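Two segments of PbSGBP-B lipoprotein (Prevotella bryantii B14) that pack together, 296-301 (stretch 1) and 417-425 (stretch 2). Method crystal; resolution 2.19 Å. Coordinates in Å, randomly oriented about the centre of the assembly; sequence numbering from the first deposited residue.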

# COMPACT_ATOMS: atom_id res chain seq x y z
N HIS A 296 -21.63 21.73 2.54
CA HIS A 296 -21.19 20.40 2.95
C HIS A 296 -21.62 19.36 1.92
O HIS A 296 -22.56 18.60 2.16
CB HIS A 296 -21.75 20.04 4.33
CG HIS A 296 -21.35 21.00 5.41
ND1 HIS A 296 -21.98 21.03 6.64
CD2 HIS A 296 -20.39 21.95 5.45
CE1 HIS A 296 -21.42 21.96 7.39
NE2 HIS A 296 -20.46 22.54 6.69
N PRO A 297 -20.93 19.27 0.79
CA PRO A 297 -21.34 18.32 -0.25
C PRO A 297 -21.07 16.89 0.15
O PRO A 297 -20.31 16.60 1.08
CB PRO A 297 -20.49 18.73 -1.46
CG PRO A 297 -19.25 19.29 -0.84
CD PRO A 297 -19.68 19.97 0.43
N ARG A 298 -21.70 15.97 -0.58
CA ARG A 298 -21.40 14.56 -0.42
C ARG A 298 -19.97 14.28 -0.86
O ARG A 298 -19.48 14.85 -1.84
CB ARG A 298 -22.38 13.71 -1.24
CG ARG A 298 -23.77 13.61 -0.61
CD ARG A 298 -24.87 13.42 -1.65
NE ARG A 298 -24.71 12.21 -2.44
CZ ARG A 298 -24.58 12.18 -3.76
NH1 ARG A 298 -24.60 13.31 -4.45
NH2 ARG A 298 -24.43 11.03 -4.40
N LEU A 299 -19.28 13.42 -0.11
CA LEU A 299 -17.88 13.15 -0.42
C LEU A 299 -17.73 12.47 -1.78
O LEU A 299 -16.70 12.62 -2.44
CB LEU A 299 -17.25 12.30 0.68
CG LEU A 299 -17.14 13.00 2.03
CD1 LEU A 299 -16.55 12.07 3.07
CD2 LEU A 299 -16.30 14.27 1.90
N CYS A 300 -18.75 11.72 -2.21
CA CYS A 300 -18.69 11.07 -3.52
C CYS A 300 -18.78 12.07 -4.67
O CYS A 300 -18.48 11.71 -5.81
CB CYS A 300 -19.80 10.03 -3.64
SG CYS A 300 -21.45 10.67 -3.30
N ASP A 301 -19.21 13.30 -4.39
CA ASP A 301 -19.18 14.36 -5.39
C ASP A 301 -17.90 15.18 -5.34
O ASP A 301 -17.59 15.88 -6.31
CB ASP A 301 -20.38 15.30 -5.19
CG ASP A 301 -21.70 14.64 -5.55
OD1 ASP A 301 -21.71 13.79 -6.47
OD2 ASP A 301 -22.72 14.98 -4.92
N SER A 417 -22.98 1.25 -3.99
CA SER A 417 -23.08 2.40 -4.88
C SER A 417 -22.05 3.43 -4.46
O SER A 417 -21.53 3.40 -3.34
CB SER A 417 -24.49 3.00 -4.86
OG SER A 417 -24.51 4.30 -5.40
N ILE A 418 -21.75 4.36 -5.37
CA ILE A 418 -20.85 5.45 -5.00
C ILE A 418 -21.52 6.38 -4.00
O ILE A 418 -20.83 7.11 -3.29
CB ILE A 418 -20.39 6.23 -6.25
CG1 ILE A 418 -21.58 6.90 -6.94
CG2 ILE A 418 -19.64 5.32 -7.21
CD1 ILE A 418 -21.34 8.35 -7.29
N ASN A 419 -22.86 6.35 -3.92
CA ASN A 419 -23.58 7.17 -2.95
C ASN A 419 -23.26 6.78 -1.51
O ASN A 419 -23.50 7.57 -0.60
CB ASN A 419 -25.08 7.06 -3.19
CG ASN A 419 -25.56 7.99 -4.29
OD1 ASN A 419 -25.68 9.19 -4.09
ND2 ASN A 419 -25.83 7.43 -5.46
N ASP A 420 -22.72 5.58 -1.29
CA ASP A 420 -22.36 5.14 0.05
C ASP A 420 -21.10 5.83 0.58
O ASP A 420 -20.72 5.59 1.73
CB ASP A 420 -22.17 3.62 0.07
CG ASP A 420 -23.41 2.88 -0.39
OD1 ASP A 420 -23.86 3.12 -1.53
OD2 ASP A 420 -23.95 2.06 0.39
N PHE A 421 -20.46 6.67 -0.23
CA PHE A 421 -19.30 7.44 0.22
C PHE A 421 -19.65 8.92 0.34
O PHE A 421 -18.93 9.77 -0.19
CB PHE A 421 -18.12 7.26 -0.73
CG PHE A 421 -17.71 5.83 -0.94
CD1 PHE A 421 -17.04 5.14 0.06
CD2 PHE A 421 -17.99 5.18 -2.12
CE1 PHE A 421 -16.66 3.83 -0.13
CE2 PHE A 421 -17.61 3.86 -2.32
CZ PHE A 421 -16.95 3.19 -1.32
N SER A 422 -20.76 9.23 1.00
CA SER A 422 -21.22 10.61 1.14
C SER A 422 -20.75 11.26 2.44
O SER A 422 -20.39 12.44 2.45
CB SER A 422 -22.74 10.68 1.05
OG SER A 422 -23.24 9.88 -0.01
N SER A 423 -20.77 10.51 3.54
CA SER A 423 -20.30 10.98 4.83
C SER A 423 -19.20 10.06 5.35
O SER A 423 -19.07 8.91 4.92
CB SER A 423 -21.44 11.06 5.85
OG SER A 423 -22.47 11.92 5.39
N LEU A 424 -18.41 10.58 6.28
CA LEU A 424 -17.27 9.85 6.81
C LEU A 424 -17.16 10.05 8.31
O LEU A 424 -17.22 11.18 8.80
CB LEU A 424 -15.96 10.29 6.14
CG LEU A 424 -14.71 9.60 6.66
CD1 LEU A 424 -14.68 8.15 6.21
CD2 LEU A 424 -13.45 10.33 6.22
N ASN A 425 -17.01 8.94 9.04
CA ASN A 425 -16.73 8.96 10.47
C ASN A 425 -15.40 8.27 10.73
O ASN A 425 -15.10 7.23 10.14
CB ASN A 425 -17.84 8.25 11.26
CG ASN A 425 -18.93 9.20 11.70
OD1 ASN A 425 -19.13 10.25 11.11
ND2 ASN A 425 -19.64 8.82 12.76

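Ser-417 does not reach stretch 1, but it braces the turn that does. Ser-417 OG accepts a hydrogen bond from Asn-419 N at 3.0 Å. A short 3-10 segment follows, from Ile-418 to Asp-420. Ile-418 contributes its carbonyl and the end of its side chain. Ile-418 O lies 3.1 Å from Cys-300 CB, and Ile-418 CD1 lies 4.3 Å from the same CB. Cys-300 points toward stretch 2, and its small side chain fits close against this backbone.

The CA-to-CB bond of Asn-419 points sideways, but the end of its side chain comes nearer, and Asn-419 OD1 lies at the edge of the Arg-298 guanidinium. The modelled distance from Asn-419 OD1 to Arg-298 NH2, 2.2 Å, is too short to interpret as a bond. Arg-298 is held within its own stretch by a salt bridge, Arg-298 NH1 to Asp-301 OD2 at 2.6 Å. Asp-420 points away and makes no contact.

Phe-421 approaches mainly through its backbone; its ring leads away from stretch 1. Phe-421 O sits 3.2 Å from Leu-299 CB. Phe-421 O is also 2.8 Å from Cys-300 N, but the angle is too poor for a hydrogen bond. Phe-421 CB and Cys-300 CB make an apolar contact at 4.4 Å.

Ser-422 provides the one hydrogen bond between the stretches. Leu-299 N donates to Ser-422 O at 3.0 Å, with a nearly straight angle of 166°. The backbones run close here: Ser-422 CA is 4.3 Å from Arg-298 CA. Ser-422 CB packs 3.5 Å from Arg-298 CG, on the aliphatic part of the arginine. Ser-422 OG turns back to Asn-419 O, a very short hydrogen bond of 2.4 Å.

Ser-423 points away. Leu-424 CB then meets Leu-299 CD1 at 3.6 Å. Both leucines are buried, as suits their apolar side chains. The contact buries 388 Å², both sides summed.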